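Local coordinates for protein Abbfa_003403 (Acinetobacter baumannii, PDB 4ZXH) that probably assembles a peptide product as a four-domain nonribosomal peptide synthetase, with condensation, adenylation, phosphopantetheine-bearing carrier and thioesterase domains, at residues H66-L71 and S163-L168; L157-V162 and D367-L372; Q117-T122 and L126-C131. All coordinates share one frame; numbering follows the deposited sequence.

Contact 1 (H66-L71 and S163-L168); sequences HDYPLL and SKRFGL. With PX4 (1,2-dimyristoyl-sn-glycero-3-phosphocholine), chain C.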
loop_
_atom_site.group_PDB
_atom_site.type_symbol
_atom_site.label_atom_id
_atom_site.label_comp_id
_atom_site.label_asym_id
_atom_site.label_seq_id
_atom_site.Cartn_x
_atom_site.Cartn_y
_atom_site.Cartn_z
ATOM N N HIS A 66 -0.632 39.849 23.907
ATOM C CA HIS A 66 0.172 40.156 25.088
ATOM C C HIS A 66 -0.263 39.360 26.317
ATOM O O HIS A 66 0.572 38.926 27.104
ATOM C CB HIS A 66 0.088 41.655 25.396
ATOM C CG HIS A 66 0.811 42.061 26.640
ATOM N ND1 HIS A 66 0.240 41.978 27.893
ATOM C CD2 HIS A 66 2.056 42.556 26.826
ATOM C CE1 HIS A 66 1.101 42.408 28.798
ATOM N NE2 HIS A 66 2.212 42.762 28.177
ATOM N N ASP A 67 -1.573 39.180 26.475
ATOM C CA ASP A 67 -2.126 38.526 27.656
ATOM C C ASP A 67 -2.037 36.994 27.644
ATOM O O ASP A 67 -2.064 36.365 28.706
ATOM C CB ASP A 67 -3.587 38.936 27.841
ATOM C CG ASP A 67 -3.743 40.364 28.345
ATOM O OD1 ASP A 67 -2.742 40.982 28.767
ATOM O OD2 ASP A 67 -4.887 40.862 28.338
ATOM N N TYR A 68 -1.942 36.403 26.455
ATOM C CA TYR A 68 -1.924 34.946 26.312
ATOM C C TYR A 68 -0.657 34.483 25.584
ATOM O O TYR A 68 -0.617 34.427 24.352
ATOM C CB TYR A 68 -3.185 34.462 25.575
ATOM C CG TYR A 68 -4.462 34.962 26.218
ATOM C CD1 TYR A 68 -4.641 34.897 27.606
ATOM C CD2 TYR A 68 -5.479 35.526 25.449
ATOM C CE1 TYR A 68 -5.806 35.363 28.208
ATOM C CE2 TYR A 68 -6.650 36.006 26.041
ATOM C CZ TYR A 68 -6.810 35.924 27.421
ATOM O OH TYR A 68 -7.974 36.401 28.004
ATOM N N PRO A 69 0.392 34.156 26.357
ATOM C CA PRO A 69 1.701 33.766 25.815
ATOM C C PRO A 69 1.632 32.610 24.813
ATOM O O PRO A 69 2.488 32.527 23.940
ATOM C CB PRO A 69 2.478 33.356 27.059
ATOM C CG PRO A 69 1.863 34.174 28.157
ATOM C CD PRO A 69 0.403 34.224 27.830
ATOM N N LEU A 70 0.625 31.750 24.927
ATOM C CA LEU A 70 0.452 30.645 23.991
ATOM C C LEU A 70 0.455 31.143 22.559
ATOM O O LEU A 70 1.045 30.523 21.684
ATOM C CB LEU A 70 -0.848 29.890 24.278
ATOM C CG LEU A 70 -1.130 28.621 23.466
ATOM C CD1 LEU A 70 -0.045 27.596 23.656
ATOM C CD2 LEU A 70 -2.420 28.020 23.920
ATOM N N LEU A 71 -0.178 32.288 22.337
ATOM C CA LEU A 71 -0.297 32.866 21.011
ATOM C C LEU A 71 1.037 33.316 20.408
ATOM O O LEU A 71 1.086 33.683 19.238
ATOM C CB LEU A 71 -1.271 34.044 21.054
ATOM C CG LEU A 71 -2.749 33.673 21.233
ATOM C CD1 LEU A 71 -3.635 34.891 21.227
ATOM C CD2 LEU A 71 -3.194 32.716 20.134
ATOM N N SER A 163 -14.931 38.115 22.334
ATOM C CA SER A 163 -16.258 38.675 22.142
ATOM C C SER A 163 -16.624 39.690 23.233
ATOM O O SER A 163 -17.272 40.700 22.964
ATOM C CB SER A 163 -17.282 37.550 22.107
ATOM O OG SER A 163 -17.216 36.850 20.876
ATOM N N LYS A 164 -16.221 39.417 24.470
ATOM C CA LYS A 164 -16.471 40.352 25.549
ATOM C C LYS A 164 -15.690 41.642 25.305
ATOM O O LYS A 164 -16.210 42.749 25.494
ATOM C CB LYS A 164 -16.091 39.754 26.906
ATOM C CG LYS A 164 -16.308 40.728 28.067
ATOM C CD LYS A 164 -15.849 40.151 29.390
ATOM C CE LYS A 164 -14.366 39.761 29.347
ATOM N NZ LYS A 164 -13.884 39.146 30.631
ATOM N N ARG A 165 -14.437 41.499 24.894
ATOM C CA ARG A 165 -13.607 42.661 24.644
ATOM C C ARG A 165 -14.228 43.524 23.557
ATOM O O ARG A 165 -14.094 44.747 23.574
ATOM C CB ARG A 165 -12.198 42.248 24.254
ATOM C CG ARG A 165 -11.424 41.547 25.355
ATOM C CD ARG A 165 -10.112 41.064 24.793
ATOM N NE ARG A 165 -9.375 40.192 25.695
ATOM C CZ ARG A 165 -8.235 40.524 26.296
ATOM N NH1 ARG A 165 -7.700 41.721 26.085
ATOM N NH2 ARG A 165 -7.619 39.657 27.097
ATOM N N PHE A 166 -14.938 42.881 22.635
ATOM C CA PHE A 166 -15.610 43.590 21.548
ATOM C C PHE A 166 -17.004 44.099 21.893
ATOM O O PHE A 166 -17.608 44.801 21.087
ATOM C CB PHE A 166 -15.702 42.707 20.310
ATOM C CG PHE A 166 -14.499 42.793 19.426
ATOM C CD1 PHE A 166 -14.317 43.886 18.595
ATOM C CD2 PHE A 166 -13.550 41.787 19.424
ATOM C CE1 PHE A 166 -13.211 43.973 17.780
ATOM C CE2 PHE A 166 -12.442 41.867 18.619
ATOM C CZ PHE A 166 -12.273 42.957 17.787
ATOM N N GLY A 167 -17.506 43.758 23.077
ATOM C CA GLY A 167 -18.836 44.175 23.483
ATOM C C GLY A 167 -20.007 43.312 23.025
ATOM O O GLY A 167 -21.138 43.793 22.968
ATOM N N LEU A 168 -19.752 42.041 22.722
ATOM C CA LEU A 168 -20.795 41.134 22.229
ATOM C C LEU A 168 -21.481 40.290 23.317
ATOM O O LEU A 168 -22.636 39.910 23.172
ATOM C CB LEU A 168 -20.213 40.211 21.161
ATOM C CG LEU A 168 -19.802 40.954 19.899
ATOM C CD1 LEU A 168 -19.010 40.058 18.994
ATOM C CD2 LEU A 168 -21.043 41.446 19.201
HETATM O O1 PX4 C . -8.410 48.932 6.859
HETATM O O2 PX4 C . -10.812 48.976 5.846
HETATM P P1 PX4 C . -9.907 49.046 7.053
HETATM O O3 PX4 C . -10.271 50.376 7.895
HETATM C C1 PX4 C . -9.515 51.588 7.860
HETATM C C2 PX4 C . -10.320 52.680 8.571
HETATM N N1 PX4 C . -9.548 53.920 8.803
HETATM C C3 PX4 C . -8.665 54.211 7.659
HETATM C C4 PX4 C . -10.485 55.043 8.985
HETATM C C5 PX4 C . -8.745 53.788 10.028
HETATM O O4 PX4 C . -10.386 47.927 8.118
HETATM C C6 PX4 C . -11.421 46.971 7.871
HETATM C C7 PX4 C . -11.117 45.716 8.682
HETATM C C8 PX4 C . -9.593 45.645 8.747
HETATM O O5 PX4 C . -9.174 44.502 9.487
HETATM C C9 PX4 C . -7.967 44.528 10.306
HETATM O O6 PX4 C . -7.382 45.578 10.505
HETATM C C10 PX4 C . -7.456 43.248 10.915
HETATM C C11 PX4 C . -7.788 43.177 12.399
HETATM C C12 PX4 C . -8.603 41.923 12.677
HETATM C C13 PX4 C . -8.202 41.349 14.028
HETATM C C14 PX4 C . -9.418 41.213 14.930
HETATM C C15 PX4 C . -8.942 41.035 16.360
HETATM C C16 PX4 C . -9.480 39.737 16.926
HETATM C C17 PX4 C . -8.808 39.416 18.248
HETATM C C18 PX4 C . -7.550 38.581 18.015
HETATM C C19 PX4 C . -7.759 37.121 18.380
HETATM C C20 PX4 C . -6.728 36.253 17.666
HETATM C C21 PX4 C . -6.847 34.793 18.107
HETATM C C22 PX4 C . -6.406 33.815 17.029
HETATM O O7 PX4 C . -11.669 45.804 10.006
HETATM C C23 PX4 C . -12.394 44.594 10.413
HETATM O O8 PX4 C . -12.875 43.910 9.530
HETATM C C24 PX4 C . -12.521 44.195 11.886
HETATM C C25 PX4 C . -13.336 42.922 12.171
HETATM C C26 PX4 C . -13.265 42.481 13.645
HETATM C C27 PX4 C . -13.991 41.149 13.924
HETATM C C28 PX4 C . -13.978 40.718 15.394
HETATM C C29 PX4 C . -14.702 39.387 15.659
HETATM C C30 PX4 C . -14.737 38.995 17.144
HETATM C C31 PX4 C . -14.736 37.478 17.452
HETATM C C32 PX4 C . -13.325 36.886 17.318
HETATM C C33 PX4 C . -13.060 35.560 18.047
HETATM C C34 PX4 C . -11.842 34.834 17.468
HETATM C C35 PX4 C . -11.044 33.967 18.447
HETATM C C36 PX4 C . -11.000 32.510 18.013
#
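Asp67, on the last turn of helix 56-67, meets Arg165 of helix 152-165 in a salt bridge that spans a wide gap, the nearest CA atoms, those of Asp67 and Arg165, being 12.6 Å apart. The arginine does most of the reaching. With its chain extended from CG to NE, it presents the guanidinium edge to the carboxylate, and NH2 donates to OD2 of Asp67 over 3.2 Å in a nearly straight bond (169°). The oxygen lies in the guanidinium plane and accepts on its anti lone pair, on the side away from OD1, while the two flat groups are turned 47° against each other. OD1 in turn takes the N-H of His66 ND1, in the plane of the imidazole.

Tyr68 comes at the arginine from the opposite direction. Its ring stands steeply to the guanidinium, at 79°, and carries the CB of Asp67 over the centre of one face; its OH, 3.4 Å from Arg165 NH2, is hydrogen-bonded to Asp161, which also forms a salt bridge with Arg165 NE. One residue on from the arginine, Phe166 lays a ring face on the bound phospholipid, CZ 3.7 Å from lipid atom C28. Two carboxylates thus share one guanidinium, an array that probably favours the charged forms of all three and ties together two helix ends beside the lipid pocket.

Contact 2 (L157-V162 and D367-L372); sequences LLLRDV and DEFKEL. With K (potassium ion), chain D; PX4 (1,2-dimyristoyl-sn-glycero-3-phosphocholine), chain C.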
loop_
_atom_site.group_PDB
_atom_site.type_symbol
_atom_site.label_atom_id
_atom_site.label_comp_id
_atom_site.label_asym_id
_atom_site.label_seq_id
_atom_site.Cartn_x
_atom_site.Cartn_y
_atom_site.Cartn_z
ATOM N N LEU A 157 -12.906 29.202 24.770
ATOM C CA LEU A 157 -12.384 30.067 25.800
ATOM C C LEU A 157 -11.929 31.385 25.188
ATOM O O LEU A 157 -12.123 32.455 25.754
ATOM C CB LEU A 157 -11.225 29.394 26.520
ATOM C CG LEU A 157 -11.564 28.283 27.506
ATOM C CD1 LEU A 157 -10.270 27.739 28.079
ATOM C CD2 LEU A 157 -12.432 28.819 28.613
ATOM N N LEU A 158 -11.329 31.298 24.012
ATOM C CA LEU A 158 -10.735 32.463 23.404
ATOM C C LEU A 158 -11.819 33.292 22.734
ATOM O O LEU A 158 -11.875 34.522 22.888
ATOM C CB LEU A 158 -9.667 32.033 22.425
ATOM C CG LEU A 158 -8.675 33.101 22.002
ATOM C CD1 LEU A 158 -8.277 33.935 23.199
ATOM C CD2 LEU A 158 -7.458 32.399 21.391
ATOM N N LEU A 159 -12.705 32.598 22.026
ATOM C CA LEU A 159 -13.867 33.212 21.383
ATOM C C LEU A 159 -14.726 34.009 22.364
ATOM O O LEU A 159 -15.147 35.131 22.081
ATOM C CB LEU A 159 -14.715 32.136 20.721
ATOM C CG LEU A 159 -16.045 32.576 20.127
ATOM C CD1 LEU A 159 -15.833 33.749 19.183
ATOM C CD2 LEU A 159 -16.690 31.405 19.399
ATOM N N ARG A 160 -14.989 33.430 23.525
ATOM C CA ARG A 160 -15.852 34.099 24.458
ATOM C C ARG A 160 -15.146 35.343 24.988
ATOM O O ARG A 160 -15.713 36.429 24.993
ATOM C CB ARG A 160 -16.263 33.179 25.602
ATOM C CG ARG A 160 -17.295 33.857 26.509
ATOM C CD ARG A 160 -17.961 32.963 27.528
ATOM N NE ARG A 160 -19.140 33.692 27.972
ATOM C CZ ARG A 160 -20.337 33.584 27.401
ATOM N NH1 ARG A 160 -20.519 32.736 26.383
ATOM N NH2 ARG A 160 -21.350 34.325 27.843
ATOM N N ASP A 161 -13.898 35.186 25.406
ATOM C CA ASP A 161 -13.115 36.316 25.881
ATOM C C ASP A 161 -13.033 37.457 24.863
ATOM O O ASP A 161 -13.285 38.609 25.203
ATOM C CB ASP A 161 -11.711 35.858 26.241
ATOM C CG ASP A 161 -10.966 36.870 27.075
ATOM O OD1 ASP A 161 -11.318 37.040 28.275
ATOM O OD2 ASP A 161 -10.014 37.472 26.532
ATOM N N VAL A 162 -12.696 37.147 23.616
ATOM C CA VAL A 162 -12.519 38.210 22.635
ATOM C C VAL A 162 -13.852 38.884 22.303
ATOM O O VAL A 162 -13.908 40.090 22.059
ATOM C CB VAL A 162 -11.853 37.676 21.369
ATOM C CG1 VAL A 162 -11.775 38.755 20.298
ATOM C CG2 VAL A 162 -10.469 37.196 21.713
ATOM N N ASP A 367 -23.874 29.293 25.091
ATOM C CA ASP A 367 -25.225 29.349 24.526
ATOM C C ASP A 367 -25.423 30.407 23.430
ATOM O O ASP A 367 -26.023 30.113 22.385
ATOM C CB ASP A 367 -26.242 29.575 25.642
ATOM C CG ASP A 367 -26.364 28.375 26.577
ATOM O OD1 ASP A 367 -25.868 27.282 26.224
ATOM O OD2 ASP A 367 -26.958 28.525 27.670
ATOM N N GLU A 368 -24.909 31.619 23.662
ATOM C CA GLU A 368 -24.980 32.711 22.684
ATOM C C GLU A 368 -24.362 32.346 21.340
ATOM O O GLU A 368 -24.717 32.936 20.323
ATOM C CB GLU A 368 -24.278 33.972 23.211
ATOM C CG GLU A 368 -24.702 34.471 24.601
ATOM C CD GLU A 368 -23.917 33.802 25.729
ATOM O OE1 GLU A 368 -23.381 32.690 25.514
ATOM O OE2 GLU A 368 -23.814 34.390 26.824
ATOM N N PHE A 369 -23.440 31.378 21.347
ATOM C CA PHE A 369 -22.669 30.992 20.163
ATOM C C PHE A 369 -23.101 29.666 19.560
ATOM O O PHE A 369 -22.478 29.188 18.606
ATOM C CB PHE A 369 -21.177 30.891 20.501
ATOM C CG PHE A 369 -20.587 32.153 21.029
ATOM C CD1 PHE A 369 -19.969 33.052 20.179
ATOM C CD2 PHE A 369 -20.649 32.449 22.382
ATOM C CE1 PHE A 369 -19.414 34.236 20.677
ATOM C CE2 PHE A 369 -20.112 33.632 22.881
ATOM C CZ PHE A 369 -19.486 34.521 22.024
ATOM N N LYS A 370 -24.144 29.061 20.123
ATOM C CA LYS A 370 -24.593 27.734 19.699
ATOM C C LYS A 370 -24.815 27.666 18.183
ATOM O O LYS A 370 -24.091 26.975 17.463
ATOM C CB LYS A 370 -25.870 27.362 20.453
ATOM C CG LYS A 370 -26.537 26.056 20.035
ATOM C CD LYS A 370 -27.862 25.847 20.802
ATOM C CE LYS A 370 -28.737 24.761 20.165
ATOM N NZ LYS A 370 -29.229 25.136 18.800
ATOM N N GLU A 371 -25.787 28.420 17.695
ATOM C CA GLU A 371 -26.133 28.373 16.285
ATOM C C GLU A 371 -25.020 28.902 15.360
ATOM O O GLU A 371 -24.901 28.441 14.226
ATOM C CB GLU A 371 -27.445 29.131 16.062
ATOM C CG GLU A 371 -28.561 28.592 16.941
ATOM C CD GLU A 371 -29.921 29.166 16.600
ATOM O OE1 GLU A 371 -30.028 29.859 15.574
ATOM O OE2 GLU A 371 -30.890 28.933 17.363
ATOM N N LEU A 372 -24.193 29.835 15.837
ATOM C CA LEU A 372 -23.069 30.342 15.029
ATOM C C LEU A 372 -22.021 29.274 14.733
ATOM O O LEU A 372 -21.355 29.325 13.706
ATOM C CB LEU A 372 -22.368 31.511 15.719
ATOM C CG LEU A 372 -23.074 32.859 15.750
ATOM C CD1 LEU A 372 -22.212 33.867 16.485
ATOM C CD2 LEU A 372 -23.361 33.324 14.345
HETATM K K K D . -23.360 28.292 11.769
HETATM O O1 PX4 C . -8.410 48.932 6.859
HETATM O O2 PX4 C . -10.812 48.976 5.846
HETATM P P1 PX4 C . -9.907 49.046 7.053
HETATM O O3 PX4 C . -10.271 50.376 7.895
HETATM C C1 PX4 C . -9.515 51.588 7.860
HETATM C C2 PX4 C . -10.320 52.680 8.571
HETATM N N1 PX4 C . -9.548 53.920 8.803
HETATM C C3 PX4 C . -8.665 54.211 7.659
HETATM C C4 PX4 C . -10.485 55.043 8.985
HETATM C C5 PX4 C . -8.745 53.788 10.028
HETATM O O4 PX4 C . -10.386 47.927 8.118
HETATM C C6 PX4 C . -11.421 46.971 7.871
HETATM C C7 PX4 C . -11.117 45.716 8.682
HETATM C C8 PX4 C . -9.593 45.645 8.747
HETATM O O5 PX4 C . -9.174 44.502 9.487
HETATM C C9 PX4 C . -7.967 44.528 10.306
HETATM O O6 PX4 C . -7.382 45.578 10.505
HETATM C C10 PX4 C . -7.456 43.248 10.915
HETATM C C11 PX4 C . -7.788 43.177 12.399
HETATM C C12 PX4 C . -8.603 41.923 12.677
HETATM C C13 PX4 C . -8.202 41.349 14.028
HETATM C C14 PX4 C . -9.418 41.213 14.930
HETATM C C15 PX4 C . -8.942 41.035 16.360
HETATM C C16 PX4 C . -9.480 39.737 16.926
HETATM C C17 PX4 C . -8.808 39.416 18.248
HETATM C C18 PX4 C . -7.550 38.581 18.015
HETATM C C19 PX4 C . -7.759 37.121 18.380
HETATM C C20 PX4 C . -6.728 36.253 17.666
HETATM C C21 PX4 C . -6.847 34.793 18.107
HETATM C C22 PX4 C . -6.406 33.815 17.029
HETATM O O7 PX4 C . -11.669 45.804 10.006
HETATM C C23 PX4 C . -12.394 44.594 10.413
HETATM O O8 PX4 C . -12.875 43.910 9.530
HETATM C C24 PX4 C . -12.521 44.195 11.886
HETATM C C25 PX4 C . -13.336 42.922 12.171
HETATM C C26 PX4 C . -13.265 42.481 13.645
HETATM C C27 PX4 C . -13.991 41.149 13.924
HETATM C C28 PX4 C . -13.978 40.718 15.394
HETATM C C29 PX4 C . -14.702 39.387 15.659
HETATM C C30 PX4 C . -14.737 38.995 17.144
HETATM C C31 PX4 C . -14.736 37.478 17.452
HETATM C C32 PX4 C . -13.325 36.886 17.318
HETATM C C33 PX4 C . -13.060 35.560 18.047
HETATM C C34 PX4 C . -11.842 34.834 17.468
HETATM C C35 PX4 C . -11.044 33.967 18.447
HETATM C C36 PX4 C . -11.000 32.510 18.013
#
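Residues 157-162 form regular helix in the middle of helix 152-165, whereas 367-372 belong to the loop between strands 356-360 and 382-383, with helical backbone angles at 370-372 but without the regular bonds. The backbones come closest at Arg160 and Phe369, whose CA atoms are 8.6 Å apart, so side chains fill the space between them.

Arg160, its CG anti to the backbone N (chi1 -174°) and its chain extended, runs out from the helix and grips Glu368 end-on, one nitrogen to each oxygen: NH2 to OE2 at 2.7 Å and NH1 to OE1 at 3.0 Å. Both oxygens lie in the guanidinium plane, but the nitrogens approach from above the carboxylate plane, the two planes being 43° apart. Glu368 bends at chi2 to meet them. NE of Arg160 is held by the carbonyl of Glu171. Next to this pair the Phe369 ring turns its edge to the guanidinium, CE2 lying 3.6 Å from Arg160 NH1, and packs its CD1 side against Leu159 CD2 at 3.8 Å. The other methyl of Leu159, CD1, rests 3.5 Å from lipid atom C33.

Just beyond Phe369 the carbonyl oxygens of Glu371 and Leu372 bind a potassium ion, completed by Leu374 O, Ile376 O and Ser391 OG: a cation site built largely from loop carbonyls, set in the condensation domain beside the pocket that holds the phospholipid.

Contact 3 (Q117-T122 and L126-C131); sequences QPFDLT and LWRIHC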
loop_
_atom_site.group_PDB
_atom_site.type_symbol
_atom_site.label_atom_id
_atom_site.label_comp_id
_atom_site.label_asym_id
_atom_site.label_seq_id
_atom_site.Cartn_x
_atom_site.Cartn_y
_atom_site.Cartn_z
ATOM N N GLN A 117 -4.080 26.686 3.701
ATOM C CA GLN A 117 -2.656 26.890 3.474
ATOM C C GLN A 117 -1.981 26.352 4.719
ATOM O O GLN A 117 -2.478 26.527 5.832
ATOM C CB GLN A 117 -2.327 28.358 3.201
ATOM C CG GLN A 117 -2.768 28.818 1.810
ATOM C CD GLN A 117 -3.151 30.314 1.713
ATOM O OE1 GLN A 117 -3.217 31.050 2.705
ATOM N NE2 GLN A 117 -3.430 30.750 0.491
ATOM N N PRO A 118 -0.896 25.614 4.530
ATOM C CA PRO A 118 -0.337 24.820 5.623
ATOM C C PRO A 118 0.512 25.668 6.540
ATOM O O PRO A 118 0.979 26.700 6.088
ATOM C CB PRO A 118 0.523 23.771 4.890
ATOM C CG PRO A 118 0.953 24.453 3.658
ATOM C CD PRO A 118 -0.208 25.368 3.256
ATOM N N PHE A 119 0.713 25.233 7.780
ATOM C CA PHE A 119 1.611 25.918 8.700
ATOM C C PHE A 119 2.973 25.227 8.759
ATOM O O PHE A 119 3.065 24.022 8.596
ATOM C CB PHE A 119 1.022 25.954 10.117
ATOM C CG PHE A 119 -0.181 26.847 10.273
ATOM C CD1 PHE A 119 -0.040 28.151 10.746
ATOM C CD2 PHE A 119 -1.457 26.373 9.999
ATOM C CE1 PHE A 119 -1.137 28.965 10.907
ATOM C CE2 PHE A 119 -2.560 27.181 10.159
ATOM C CZ PHE A 119 -2.404 28.481 10.611
ATOM N N ASP A 120 4.021 26.005 8.999
ATOM C CA ASP A 120 5.309 25.489 9.435
ATOM C C ASP A 120 5.376 25.676 10.945
ATOM O O ASP A 120 5.515 26.800 11.440
ATOM C CB ASP A 120 6.446 26.231 8.739
ATOM C CG ASP A 120 7.828 25.669 9.077
ATOM O OD1 ASP A 120 7.990 24.928 10.083
ATOM O OD2 ASP A 120 8.764 25.973 8.303
ATOM N N LEU A 121 5.268 24.585 11.688
ATOM C CA LEU A 121 5.100 24.716 13.124
ATOM C C LEU A 121 6.361 25.238 13.804
ATOM O O LEU A 121 6.331 25.603 14.971
ATOM C CB LEU A 121 4.680 23.377 13.732
ATOM C CG LEU A 121 3.342 22.826 13.234
ATOM C CD1 LEU A 121 2.994 21.541 13.949
ATOM C CD2 LEU A 121 2.242 23.853 13.393
ATOM N N THR A 122 7.467 25.293 13.077
ATOM C CA THR A 122 8.721 25.763 13.667
ATOM C C THR A 122 8.895 27.286 13.583
ATOM O O THR A 122 9.804 27.861 14.198
ATOM C CB THR A 122 9.914 25.099 12.999
ATOM O OG1 THR A 122 10.183 25.751 11.758
ATOM C CG2 THR A 122 9.600 23.646 12.723
ATOM N N LEU A 126 1.560 30.381 14.909
ATOM C CA LEU A 126 0.881 29.159 14.450
ATOM C C LEU A 126 -0.622 29.389 14.314
ATOM O O LEU A 126 -1.436 28.492 14.543
ATOM C CB LEU A 126 1.134 27.986 15.384
ATOM C CG LEU A 126 2.565 27.634 15.783
ATOM C CD1 LEU A 126 2.638 26.199 16.165
ATOM C CD2 LEU A 126 3.594 27.972 14.728
ATOM N N TRP A 127 -0.978 30.608 13.934
ATOM C CA TRP A 127 -2.360 30.967 13.692
ATOM C C TRP A 127 -2.393 32.114 12.689
ATOM O O TRP A 127 -1.391 32.811 12.512
ATOM C CB TRP A 127 -3.053 31.345 15.001
ATOM C CG TRP A 127 -2.299 32.357 15.798
ATOM C CD1 TRP A 127 -1.263 32.122 16.655
ATOM C CD2 TRP A 127 -2.539 33.766 15.834
ATOM N NE1 TRP A 127 -0.830 33.305 17.215
ATOM C CE2 TRP A 127 -1.605 34.330 16.731
ATOM C CE3 TRP A 127 -3.456 34.610 15.203
ATOM C CZ2 TRP A 127 -1.559 35.703 17.004
ATOM C CZ3 TRP A 127 -3.414 35.986 15.483
ATOM C CH2 TRP A 127 -2.471 36.512 16.365
ATOM N N ARG A 128 -3.528 32.275 12.007
ATOM C CA ARG A 128 -3.717 33.325 11.001
ATOM C C ARG A 128 -5.127 33.871 11.060
ATOM O O ARG A 128 -6.058 33.191 11.501
ATOM C CB ARG A 128 -3.489 32.804 9.600
ATOM C CG ARG A 128 -2.170 32.152 9.359
ATOM C CD ARG A 128 -2.008 31.960 7.876
ATOM N NE ARG A 128 -3.050 31.119 7.290
ATOM C CZ ARG A 128 -2.863 29.836 6.979
ATOM N NH1 ARG A 128 -1.685 29.271 7.217
ATOM N NH2 ARG A 128 -3.835 29.129 6.413
ATOM N N ILE A 129 -5.282 35.097 10.581
ATOM C CA ILE A 129 -6.590 35.690 10.401
ATOM C C ILE A 129 -6.753 36.074 8.946
ATOM O O ILE A 129 -5.913 36.802 8.405
ATOM C CB ILE A 129 -6.775 36.933 11.277
ATOM C CG1 ILE A 129 -6.626 36.561 12.746
ATOM C CG2 ILE A 129 -8.128 37.571 10.993
ATOM C CD1 ILE A 129 -6.384 37.744 13.638
ATOM N N HIS A 130 -7.817 35.591 8.310
ATOM C CA HIS A 130 -8.070 35.904 6.904
ATOM C C HIS A 130 -9.286 36.813 6.800
ATOM O O HIS A 130 -10.367 36.416 7.217
ATOM C CB HIS A 130 -8.312 34.629 6.094
ATOM C CG HIS A 130 -7.109 33.751 5.931
ATOM N ND1 HIS A 130 -6.270 33.833 4.840
ATOM C CD2 HIS A 130 -6.632 32.737 6.692
ATOM C CE1 HIS A 130 -5.314 32.925 4.950
ATOM N NE2 HIS A 130 -5.508 32.246 6.065
ATOM N N CYS A 131 -9.128 38.013 6.249
ATOM C CA CYS A 131 -10.249 38.957 6.141
ATOM C C CYS A 131 -10.672 39.239 4.708
ATOM O O CYS A 131 -9.844 39.319 3.813
ATOM C CB CYS A 131 -9.910 40.286 6.806
ATOM S SG CYS A 131 -9.261 40.104 8.445
#
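Arg128 lies flat on Phe119, guanidinium and ring centres 4.4 Å apart and planes at only 13°, an off-centre cation-pi stack. NH1 sits over the middle of the ring face, while the CG methylene of the arginine reaches CE1 at 3.7 Å. The same guanidinium turns its edge to the backbone carbonyl of Gln117: NH2 donates to that O at 3.0 Å and NH1 donates to it at 3.2 Å, both from the same face of the carbonyl. The NH1 donor stands well above the carbonyl plane, and neither bond is straight (153° and 142°). Over the opposite face of the guanidinium lies OE1 of Gln117, which also touches the edge of the His130 ring.

A bend at chi3 folds the arginine back so that NE meets His130 NE2, 3.0 Å away and one strand repeat on. All three guanidinium nitrogens are therefore engaged, which fixes the rotation of the group. The CE1 atom of Phe119 also lies 3.4 Å from Trp127 N, where the strand begins. Closer to the turn, Leu126 CD1 packs across Leu121 CD2 at 3.7 Å. An Asx turn from Asp120 OD1 to Thr122 N, joined by Thr122 OG1, shapes the chain as it swings round.

Farther out, Asn40 also donates to Gln117 O, and Val144 of strand 138-146 supports both Phe119 and His130. Trp127 points away from the loop, its NE1 bonded to Leu71 O, and touches the phospholipid. Bonding to His130 NE2 through an arginine N-H implies that this nitrogen is an acceptor, so the imidazole is probably neutral, and the buried arginine's charge is probably compensated in part by the Gln117 carbonyl and the face of Phe119.

All three contacts lie within the condensation domain. Contacts 1 and 2 share helix 152-165 and lie partly buried near the surface, where charged pairs join it to another helix end and to the potassium-binding loop; Asp161 connects them. Contact 3 is the buried one: its arginine faces no carboxylate across the segments but a carbonyl, an imidazole and a phenyl ring. It is nested in the chain between the segments of contact 1 and touches that contact through Trp127 and Leu71, yet stays about 8 Å from contact 2 at the nearest atoms. Each contributes to the phospholipid pocket, contact 2 with two residues and the others with one.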